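Local atomic coordinates of oxidoreductase (PDB entry 1ZH8), a protein that binds NADP and probably uses it as hydride carrier to interconvert an alcohol and a carbonyl compound, as in dehydrogenases of the GFO/IDH/MocA family. Residues 21-26 against 85-90; 45-50 against 66-71; 73-78 against 99-104. One frame throughout, in Å; residues are numbered along the deposited sequence. Where two conformers were deposited one is given.

Contact 1. Residues 21-26 against 85-90; sequences LGIVGC and AVDLTL. With NAP (NADP nicotinamide-adenine-dinucleotide phosphate), chain D.
Thr89 holds two successive carbonyls, one at the end of strand 21-24 and one in the turn after it. Its amide points almost straight at Val24 O (N to O 3.0 Å, 170° at the hydrogen), and its hydroxyl donates to the next carbonyl, OG1 to Gly25 O 2.6 Å, lying in the plane of that carbonyl. The hydroxyl gets there because OG1 sits between the backbone N and the carbonyl carbon of its own residue, chi1 40°. Upstream, the two strands run parallel and exchange regular backbone bonds: Gly22 N to Ala85 O, Asp87 N to Gly22 O at 2.7 Å, and Val24 N to Asp87 O.

On the face of Val24 and Leu88 the two side chains lie side by side, Val24 CB 3.9 Å from Leu88 CD2, while Val24 CG1 meets Leu90 CD2 at 4.1 Å; Phe98 of helix 95-104 packs on all three. On the other face Ile23 CD1 lies 4.1 Å from Asp87 OD2, and this buried oxygen is hydrogen-bonded with His34 ND1 of helix 28-39.

Beyond the strands comes the cofactor. NADP O3D donates to Leu90 O at 2.8 Å, and Leu90 CD2 lies 3.4 Å from N3A of the adenine. Parallel strands side by side, the first of them running into a glycine turn at the dinucleotide, are characteristic of the Rossmann fold, Gly25 probably being the first glycine of its GxGxxA-type turn.

Contact 2. Residues 45-50 against 66-71; sequences FEITAV and GNPAVF
Phe71 N donates to Val50 O at 2.9 Å, nearly head-on to the carbonyl and with 162° at the hydrogen; of the three backbone bonds joining these parallel strands it is the straightest. At the other end Ala69 N reaches Thr48 O at 3.1 Å, but from well above the carbonyl plane. Between them Val50 N meets Ala69 O in a weak bond, bent to 125°. The same Ala69 O takes a CH...O contact from Ala49 CA at 3.3 Å.

Around this short backbone seam the side chains close in from both faces. Ala49 CB abuts the edge of the Phe71 ring, in the ring plane, 3.5 Å from CE2. CG of Phe71 is anti to its carbonyl carbon (chi1 -65°), which brings the CE2 edge of the ring up to Ala49. On the face of Val50, Pro68 wedges in just ahead of its strand: its CB sits 3.6 Å from Thr48 C and lies alongside Ile47 CG2, while its CG lies 4.0 Å from Val50 CG2, the two side chains meeting at a slant. Thr48 turns its side chain from the partner strand, and its hydroxyl is engaged with Leu82 O.

The pair closes a beta-alpha-beta unit: helix 55-65 makes the crossover and packs on Ile47, Val50 and Val70, helix 74-79 backs Ala49 and Phe71 from the other face, and strand 19-24 flanks strand 45-51 on the side away from 69-71.

Contact 3. Residues 73-78 against 99-104; sequences SYEELL and IEKALR
Two neighbouring helices, 74-79 and 95-104, meet here through side chains on one flank of the parallel sheet; the axes of the stretches 74-78 and 99-104 are 10.4 Å apart at closest and inclined by 24°. Tyr74 and Leu78, one turn apart on the first helix, reach across to Lys101 and Ala102. CG of Tyr74 is anti to the backbone N (chi1 173°), sending the ring out toward helix 95-104, where OH comes to 3.4 Å from Ala102 CB and CE2 to 3.8 Å from Lys101 CB. Leu78 CD1 does double duty: it rests 3.6 Å above one face of the Tyr74 ring, offset toward its rim, and presses on the Lys101 backbone, 3.6 Å from Lys101 C.

Both helices belong to the Rossmann domain and lead into or out of strand 85-88, whose Val86 packs against Tyr74 and Leu78. The phenol oxygen hydrogen-bonds with Phe98 O, and the two aromatic rings stack. A leucine in place of Tyr74 would probably leave Phe98 O without this partner and open a gap beside Ala102 and the Phe98 ring.

At the outer side of the helix pair Glu75 bends at chi2 (78°) toward Lys101. In one conformer of that lysine NZ comes to 3.4 Å from Glu75 OE2, a weak salt bridge that is doubtful because Lys101 was modelled in two positions.

How the contacts relate
All three contacts belong to one NADP-binding Rossmann domain. Contacts 1 and 2 share its sheet, with centres 10 Å apart: strand 19-24 pairs with 85-88 on one side and with 45-51 on the other, where Ile23 N lies 2.9 Å from Ala49 O, a probable hydrogen bond. Contact 3 packs against that sheet, its Tyr74 CD1 3.5 Å from Val24 CG2 of contact 1 and its Leu77 CD1 3.6 Å from Ala49 CB of contact 2. Distance from the cofactor grades them: contact 1 touches NADP directly, the Tyr74 side chain stays about 6 Å from it, and that of Val50 about 9 Å.

Contact 1. Residues 21-26 against 85-90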
loop_
_atom_site.group_PDB
_atom_site.type_symbol
_atom_site.label_atom_id
_atom_site.label_comp_id
_atom_site.label_asym_id
_atom_site.label_seq_id
_atom_site.Cartn_x
_atom_site.Cartn_y
_atom_site.Cartn_z
ATOM N N LEU A 21 2.505 -43.621 7.808
ATOM C CA LEU A 21 3.158 -42.367 7.504
ATOM C C LEU A 21 4.547 -42.313 8.098
ATOM O O LEU A 21 4.735 -42.681 9.257
ATOM C CB LEU A 21 2.325 -41.231 8.081
ATOM C CG LEU A 21 2.660 -39.791 7.740
ATOM C CD1 LEU A 21 2.352 -39.505 6.279
ATOM C CD2 LEU A 21 1.836 -38.877 8.628
ATOM N N GLY A 22 5.513 -41.853 7.305
ATOM C CA GLY A 22 6.889 -41.648 7.758
ATOM C C GLY A 22 7.169 -40.165 7.902
ATOM O O GLY A 22 6.867 -39.369 6.996
ATOM N N ILE A 23 7.706 -39.778 9.058
ATOM C CA ILE A 23 8.069 -38.387 9.316
ATOM C C ILE A 23 9.527 -38.171 8.935
ATOM O O ILE A 23 10.391 -38.917 9.381
ATOM C CB ILE A 23 7.876 -38.031 10.789
ATOM C CG1 ILE A 23 6.478 -38.466 11.288
ATOM C CG2 ILE A 23 8.168 -36.557 11.022
ATOM C CD1 ILE A 23 5.262 -37.822 10.613
ATOM N N VAL A 24 9.804 -37.185 8.089
ATOM C CA VAL A 24 11.171 -36.928 7.650
ATOM C C VAL A 24 11.544 -35.489 7.970
ATOM O O VAL A 24 10.972 -34.548 7.411
ATOM C CB VAL A 24 11.372 -37.153 6.127
ATOM C CG1 VAL A 24 12.882 -37.008 5.762
ATOM C CG2 VAL A 24 10.790 -38.497 5.659
ATOM N N GLY A 25 12.522 -35.325 8.851
ATOM C CA GLY A 25 12.920 -34.013 9.334
ATOM C C GLY A 25 12.201 -33.698 10.629
ATOM O O GLY A 25 11.107 -33.165 10.608
ATOM N N CYS A 26 12.819 -34.033 11.754
ATOM C CA CYS A 26 12.187 -33.885 13.050
ATOM C C CYS A 26 12.616 -32.581 13.709
ATOM O O CYS A 26 13.435 -32.569 14.635
ATOM C CB CYS A 26 12.569 -35.070 13.925
ATOM S SG CYS A 26 12.131 -36.672 13.201
ATOM N N ALA A 85 3.020 -43.292 2.812
ATOM C CA ALA A 85 3.338 -41.914 2.495
ATOM C C ALA A 85 4.373 -41.380 3.463
ATOM O O ALA A 85 4.619 -41.958 4.532
ATOM C CB ALA A 85 2.065 -41.032 2.535
ATOM N N VAL A 86 4.980 -40.272 3.079
ATOM C CA VAL A 86 5.950 -39.617 3.918
ATOM C C VAL A 86 5.581 -38.140 4.077
ATOM O O VAL A 86 4.938 -37.529 3.208
ATOM C CB VAL A 86 7.404 -39.810 3.391
ATOM C CG1 VAL A 86 7.811 -41.310 3.414
ATOM C CG2 VAL A 86 7.583 -39.233 1.977
ATOM N N ASP A 87 5.941 -37.594 5.228
ATOM C CA ASP A 87 5.710 -36.199 5.527
ATOM C C ASP A 87 7.057 -35.488 5.606
ATOM O O ASP A 87 7.881 -35.803 6.466
ATOM C CB ASP A 87 4.947 -36.107 6.850
ATOM C CG ASP A 87 4.658 -34.678 7.275
ATOM O OD1 ASP A 87 4.671 -33.774 6.399
ATOM O OD2 ASP A 87 4.407 -34.468 8.496
ATOM N N LEU A 88 7.288 -34.540 4.706
ATOM C CA LEU A 88 8.572 -33.864 4.665
ATOM C C LEU A 88 8.478 -32.508 5.330
ATOM O O LEU A 88 7.731 -31.626 4.869
ATOM C CB LEU A 88 9.091 -33.730 3.232
ATOM C CG LEU A 88 8.918 -34.929 2.295
ATOM C CD1 LEU A 88 9.326 -34.611 0.831
ATOM C CD2 LEU A 88 9.664 -36.140 2.825
ATOM N N THR A 89 9.214 -32.350 6.429
ATOM C CA THR A 89 9.319 -31.061 7.117
ATOM C C THR A 89 10.787 -30.673 7.159
ATOM O O THR A 89 11.434 -30.709 8.212
ATOM C CB THR A 89 8.733 -31.139 8.543
ATOM O OG1 THR A 89 9.098 -32.396 9.136
ATOM C CG2 THR A 89 7.203 -31.053 8.484
ATOM N N LEU A 90 11.305 -30.297 5.996
ATOM C CA LEU A 90 12.735 -30.170 5.770
ATOM C C LEU A 90 13.099 -28.765 5.348
ATOM O O LEU A 90 12.203 -27.957 5.022
ATOM C CB LEU A 90 13.142 -31.108 4.645
ATOM C CG LEU A 90 12.895 -32.573 4.966
ATOM C CD1 LEU A 90 12.889 -33.375 3.696
ATOM C CD2 LEU A 90 13.951 -33.059 5.900
HETATM P PA NAP D . 13.785 -26.942 11.238
HETATM O O1A NAP D . 13.448 -26.830 12.681
HETATM O O2A NAP D . 15.178 -26.580 10.929
HETATM O O5B NAP D . 13.397 -28.418 10.746
HETATM C C5B NAP D . 14.123 -29.038 9.711
HETATM C C4B NAP D . 14.408 -30.467 10.132
HETATM O O4B NAP D . 14.939 -31.204 9.039
HETATM C C3B NAP D . 15.448 -30.536 11.244
HETATM O O3B NAP D . 15.048 -31.604 12.053
HETATM C C2B NAP D . 16.703 -30.884 10.462
HETATM O O2B NAP D . 17.887 -31.402 11.059
HETATM C C1B NAP D . 16.124 -31.861 9.462
HETATM N N9A NAP D . 17.040 -32.073 8.343
HETATM C C8A NAP D . 17.927 -31.177 7.789
HETATM N N7A NAP D . 18.559 -31.792 6.765
HETATM C C5A NAP D . 18.088 -33.063 6.669
HETATM C C6A NAP D . 18.378 -34.124 5.820
HETATM N N6A NAP D . 19.298 -34.003 4.878
HETATM N N1A NAP D . 17.710 -35.313 5.953
HETATM C C2A NAP D . 16.767 -35.457 6.942
HETATM N N3A NAP D . 16.481 -34.418 7.790
HETATM C C4A NAP D . 17.129 -33.244 7.652
HETATM O O3 NAP D . 12.827 -25.967 10.410
HETATM P PN NAP D . 11.221 -26.019 10.462
HETATM O O1N NAP D . 10.661 -27.238 11.126
HETATM O O2N NAP D . 10.916 -24.661 10.890
HETATM O O5D NAP D . 10.781 -26.123 8.915
HETATM C C5D NAP D . 10.744 -27.332 8.177
HETATM C C4D NAP D . 9.724 -27.190 7.050
HETATM O O4D NAP D . 8.463 -26.849 7.615
HETATM C C3D NAP D . 10.102 -26.049 6.101
HETATM O O3D NAP D . 9.854 -26.408 4.762
HETATM C C2D NAP D . 9.196 -24.904 6.487
HETATM O O2D NAP D . 8.893 -24.057 5.398
HETATM C C1D NAP D . 7.982 -25.645 7.028
HETATM N N1N NAP D . 7.262 -24.824 7.997
HETATM C C2N NAP D . 5.951 -24.537 7.746
HETATM C C3N NAP D . 5.211 -23.747 8.632
HETATM C C7N NAP D . 3.716 -23.617 8.476
HETATM O O7N NAP D . 3.060 -22.775 9.393
HETATM N N7N NAP D . 3.043 -24.278 7.514
HETATM C C4N NAP D . 5.831 -23.257 9.789
HETATM C C5N NAP D . 7.173 -23.567 10.047
HETATM C C6N NAP D . 7.883 -24.356 9.137
HETATM P P2B NAP D . 18.180 -32.091 12.484
HETATM O O1X NAP D . 17.888 -33.576 12.453
HETATM O O2X NAP D . 17.339 -31.470 13.576
HETATM O O3X NAP D . 19.655 -31.840 12.714
#

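Contact 2. Residues 45-50 against 66-71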
loop_
_atom_site.group_PDB
_atom_site.type_symbol
_atom_site.label_atom_id
_atom_site.label_comp_id
_atom_site.label_asym_id
_atom_site.label_seq_id
_atom_site.Cartn_x
_atom_site.Cartn_y
_atom_site.Cartn_z
ATOM N N PHE A 45 -4.250 -41.853 10.439
ATOM C CA PHE A 45 -2.807 -41.963 10.260
ATOM C C PHE A 45 -2.161 -42.802 11.345
ATOM O O PHE A 45 -2.548 -42.730 12.516
ATOM C CB PHE A 45 -2.165 -40.571 10.256
ATOM C CG PHE A 45 -2.606 -39.714 9.116
ATOM C CD1 PHE A 45 -2.017 -39.850 7.866
ATOM C CD2 PHE A 45 -3.637 -38.797 9.277
ATOM C CE1 PHE A 45 -2.434 -39.080 6.800
ATOM C CE2 PHE A 45 -4.057 -37.998 8.216
ATOM C CZ PHE A 45 -3.466 -38.139 6.979
ATOM N N GLU A 46 -1.174 -43.594 10.942
ATOM C CA GLU A 46 -0.268 -44.201 11.886
ATOM C C GLU A 46 1.166 -43.838 11.510
ATOM O O GLU A 46 1.602 -44.030 10.357
ATOM C CB GLU A 46 -0.435 -45.719 11.927
ATOM C CG GLU A 46 0.248 -46.368 13.151
ATOM C CD GLU A 46 0.447 -47.871 13.012
ATOM O OE1 GLU A 46 0.331 -48.405 11.886
ATOM O OE2 GLU A 46 0.724 -48.526 14.037
ATOM N N ILE A 47 1.899 -43.309 12.485
ATOM C CA ILE A 47 3.311 -43.015 12.273
ATOM C C ILE A 47 4.120 -44.257 12.572
ATOM O O ILE A 47 4.200 -44.707 13.704
ATOM C CB ILE A 47 3.767 -41.832 13.096
ATOM C CG1 ILE A 47 2.989 -40.581 12.639
ATOM C CG2 ILE A 47 5.293 -41.671 12.988
ATOM C CD1 ILE A 47 3.027 -39.429 13.603
ATOM N N THR A 48 4.691 -44.816 11.521
ATOM C CA THR A 48 5.377 -46.081 11.583
ATOM C C THR A 48 6.890 -45.932 11.412
ATOM O O THR A 48 7.634 -46.869 11.724
ATOM C CB THR A 48 4.886 -46.988 10.466
ATOM O OG1 THR A 48 4.987 -46.287 9.214
ATOM C CG2 THR A 48 3.445 -47.382 10.708
ATOM N N ALA A 49 7.345 -44.774 10.906
ATOM C CA ALA A 49 8.777 -44.551 10.674
ATOM C C ALA A 49 9.175 -43.098 10.795
ATOM O O ALA A 49 8.368 -42.198 10.591
ATOM C CB ALA A 49 9.224 -45.115 9.319
ATOM N N VAL A 50 10.450 -42.882 11.085
ATOM C CA VAL A 50 10.962 -41.577 11.459
ATOM C C VAL A 50 12.441 -41.533 11.077
ATOM O O VAL A 50 13.153 -42.548 11.164
ATOM C CB VAL A 50 10.734 -41.346 12.990
ATOM C CG1 VAL A 50 11.815 -40.527 13.612
ATOM C CG2 VAL A 50 9.372 -40.710 13.240
ATOM N N GLY A 66 5.442 -42.600 20.203
ATOM C CA GLY A 66 5.181 -43.923 20.767
ATOM C C GLY A 66 6.387 -44.824 20.512
ATOM O O GLY A 66 7.306 -44.904 21.337
ATOM N N ASN A 67 6.392 -45.487 19.360
ATOM C CA ASN A 67 7.429 -46.449 19.031
ATOM C C ASN A 67 7.605 -46.687 17.520
ATOM O O ASN A 67 7.581 -47.827 17.056
ATOM C CB ASN A 67 7.137 -47.775 19.725
ATOM C CG ASN A 67 8.352 -48.689 19.758
ATOM O OD1 ASN A 67 9.494 -48.227 19.800
ATOM N ND2 ASN A 67 8.109 -49.994 19.730
ATOM N N PRO A 68 7.766 -45.613 16.735
ATOM C CA PRO A 68 7.973 -45.907 15.327
ATOM C C PRO A 68 9.407 -46.385 15.115
ATOM O O PRO A 68 10.270 -46.129 15.955
ATOM C CB PRO A 68 7.765 -44.551 14.667
ATOM C CG PRO A 68 8.219 -43.590 15.707
ATOM C CD PRO A 68 7.785 -44.167 17.005
ATOM N N ALA A 69 9.661 -47.067 14.006
ATOM C CA ALA A 69 11.030 -47.414 13.643
ATOM C C ALA A 69 11.841 -46.154 13.307
ATOM O O ALA A 69 11.331 -45.238 12.657
ATOM C CB ALA A 69 11.035 -48.385 12.498
ATOM N N VAL A 70 13.087 -46.100 13.785
ATOM C CA VAL A 70 13.981 -44.969 13.528
ATOM C C VAL A 70 15.063 -45.346 12.496
ATOM O O VAL A 70 15.760 -46.337 12.647
ATOM C CB VAL A 70 14.632 -44.439 14.837
ATOM C CG1 VAL A 70 15.544 -43.237 14.555
ATOM C CG2 VAL A 70 13.578 -44.050 15.844
ATOM N N PHE A 71 15.204 -44.533 11.457
ATOM C CA PHE A 71 16.163 -44.799 10.389
ATOM C C PHE A 71 17.274 -43.752 10.316
ATOM O O PHE A 71 17.033 -42.556 10.512
ATOM C CB PHE A 71 15.434 -44.897 9.043
ATOM C CG PHE A 71 14.487 -46.052 8.963
ATOM C CD1 PHE A 71 14.959 -47.336 8.678
ATOM C CD2 PHE A 71 13.128 -45.873 9.209
ATOM C CE1 PHE A 71 14.092 -48.426 8.628
ATOM C CE2 PHE A 71 12.247 -46.952 9.152
ATOM C CZ PHE A 71 12.732 -48.237 8.860
#

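Contact 3. Residues 73-78 against 99-104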
loop_
_atom_site.group_PDB
_atom_site.type_symbol
_atom_site.label_atom_id
_atom_site.label_comp_id
_atom_site.label_asym_id
_atom_site.label_seq_id
_atom_site.Cartn_x
_atom_site.Cartn_y
_atom_site.Cartn_z
ATOM N N SER A 73 18.725 -43.063 7.535
ATOM C CA SER A 73 18.525 -42.354 6.279
ATOM C C SER A 73 17.112 -42.500 5.714
ATOM O O SER A 73 16.429 -43.509 5.905
ATOM C CB SER A 73 19.578 -42.779 5.231
ATOM O OG SER A 73 19.189 -43.978 4.598
ATOM N N TYR A 74 16.713 -41.468 4.990
ATOM C CA TYR A 74 15.435 -41.390 4.322
ATOM C C TYR A 74 15.284 -42.481 3.276
ATOM O O TYR A 74 14.195 -43.069 3.143
ATOM C CB TYR A 74 15.370 -40.038 3.652
ATOM C CG TYR A 74 14.204 -39.784 2.752
ATOM C CD1 TYR A 74 12.898 -39.869 3.218
ATOM C CD2 TYR A 74 14.410 -39.378 1.444
ATOM C CE1 TYR A 74 11.823 -39.573 2.393
ATOM C CE2 TYR A 74 13.348 -39.082 0.602
ATOM C CZ TYR A 74 12.058 -39.186 1.081
ATOM O OH TYR A 74 11.012 -38.893 0.241
ATOM N N GLU A 75 16.365 -42.733 2.524
ATOM C CA GLU A 75 16.361 -43.745 1.462
ATOM C C GLU A 75 16.032 -45.111 2.056
ATOM O O GLU A 75 15.350 -45.911 1.412
ATOM C CB GLU A 75 17.711 -43.806 0.722
ATOM C CG GLU A 75 18.059 -42.599 -0.156
ATOM C CD GLU A 75 18.560 -41.382 0.636
ATOM O OE1 GLU A 75 18.702 -41.462 1.875
ATOM O OE2 GLU A 75 18.812 -40.329 0.012
ATOM N N GLU A 76 16.508 -45.371 3.277
ATOM C CA GLU A 76 16.242 -46.654 3.943
ATOM C C GLU A 76 14.799 -46.709 4.398
ATOM O O GLU A 76 14.132 -47.741 4.255
ATOM C CB GLU A 76 17.185 -46.930 5.129
ATOM C CG GLU A 76 16.965 -48.322 5.755
ATOM C CD GLU A 76 17.925 -48.685 6.910
ATOM O OE1 GLU A 76 18.638 -47.795 7.429
ATOM O OE2 GLU A 76 17.949 -49.879 7.310
ATOM N N LEU A 77 14.317 -45.593 4.943
ATOM C CA LEU A 77 12.921 -45.493 5.352
ATOM C C LEU A 77 12.032 -45.823 4.175
ATOM O O LEU A 77 11.105 -46.614 4.310
ATOM C CB LEU A 77 12.629 -44.098 5.850
ATOM C CG LEU A 77 11.233 -43.785 6.354
ATOM C CD1 LEU A 77 11.345 -42.865 7.564
ATOM C CD2 LEU A 77 10.433 -43.153 5.254
ATOM N N LEU A 78 12.346 -45.237 3.016
ATOM C CA LEU A 78 11.552 -45.425 1.811
ATOM C C LEU A 78 11.520 -46.874 1.348
ATOM O O LEU A 78 10.562 -47.292 0.710
ATOM C CB LEU A 78 12.031 -44.534 0.657
ATOM C CG LEU A 78 11.745 -43.025 0.601
ATOM C CD1 LEU A 78 12.357 -42.440 -0.693
ATOM C CD2 LEU A 78 10.262 -42.664 0.726
ATOM N N ILE A 99 10.994 -35.461 -2.808
ATOM C CA ILE A 99 9.737 -35.802 -3.476
ATOM C C ILE A 99 10.015 -36.820 -4.581
ATOM O O ILE A 99 9.327 -37.843 -4.679
ATOM C CB ILE A 99 9.004 -34.544 -4.010
ATOM C CG1 ILE A 99 8.411 -33.747 -2.836
ATOM C CG2 ILE A 99 7.934 -34.928 -5.065
ATOM C CD1 ILE A 99 7.999 -32.300 -3.182
ATOM N N GLU A 100 11.045 -36.560 -5.379
ATOM C CA GLU A 100 11.398 -37.470 -6.466
ATOM C C GLU A 100 11.762 -38.851 -5.945
ATOM O O GLU A 100 11.384 -39.861 -6.551
ATOM C CB GLU A 100 12.549 -36.930 -7.326
ATOM C CG GLU A 100 12.715 -37.724 -8.627
ATOM C CD GLU A 100 13.715 -37.122 -9.591
ATOM O OE1 GLU A 100 14.224 -36.012 -9.325
ATOM O OE2 GLU A 100 13.999 -37.767 -10.626
ATOM N N LYS A 101 12.511 -38.902 -4.842
ATOM C CA LYS A 101 12.877 -40.197 -4.266
ATOM C C LYS A 101 11.602 -40.957 -3.857
ATOM O O LYS A 101 11.459 -42.135 -4.161
ATOM C CB LYS A 101 13.843 -40.039 -3.085
ATOM C CG LYS A 101 15.305 -39.980 -3.490
ATOM C CD LYS A 101 16.162 -39.220 -2.471
ATOM C CE LYS A 101 17.562 -38.933 -3.035
ATOM N NZ LYS A 101 18.315 -37.886 -2.274
ATOM N N ALA A 102 10.663 -40.266 -3.211
ATOM C CA ALA A 102 9.429 -40.903 -2.767
ATOM C C ALA A 102 8.607 -41.471 -3.939
ATOM O O ALA A 102 8.144 -42.611 -3.892
ATOM C CB ALA A 102 8.609 -39.929 -1.946
ATOM N N LEU A 103 8.430 -40.675 -4.990
ATOM C CA LEU A 103 7.648 -41.104 -6.137
ATOM C C LEU A 103 8.315 -42.258 -6.858
ATOM O O LEU A 103 7.619 -43.164 -7.339
ATOM C CB LEU A 103 7.376 -39.955 -7.105
ATOM C CG LEU A 103 6.672 -38.699 -6.563
ATOM C CD1 LEU A 103 6.523 -37.717 -7.695
ATOM C CD2 LEU A 103 5.316 -38.970 -5.904
ATOM N N ARG A 104 9.650 -42.245 -6.919
ATOM C CA ARG A 104 10.397 -43.366 -7.512
ATOM C C ARG A 104 10.173 -44.693 -6.791
ATOM O O ARG A 104 10.223 -45.756 -7.419
ATOM C CB ARG A 104 11.890 -43.074 -7.582
ATOM C CG ARG A 104 12.285 -42.230 -8.755
ATOM C CD ARG A 104 13.768 -42.019 -8.763
ATOM N NE ARG A 104 14.208 -41.479 -10.044
ATOM C CZ ARG A 104 14.475 -42.213 -11.124
ATOM N NH1 ARG A 104 14.349 -43.541 -11.105
ATOM N NH2 ARG A 104 14.875 -41.608 -12.231
#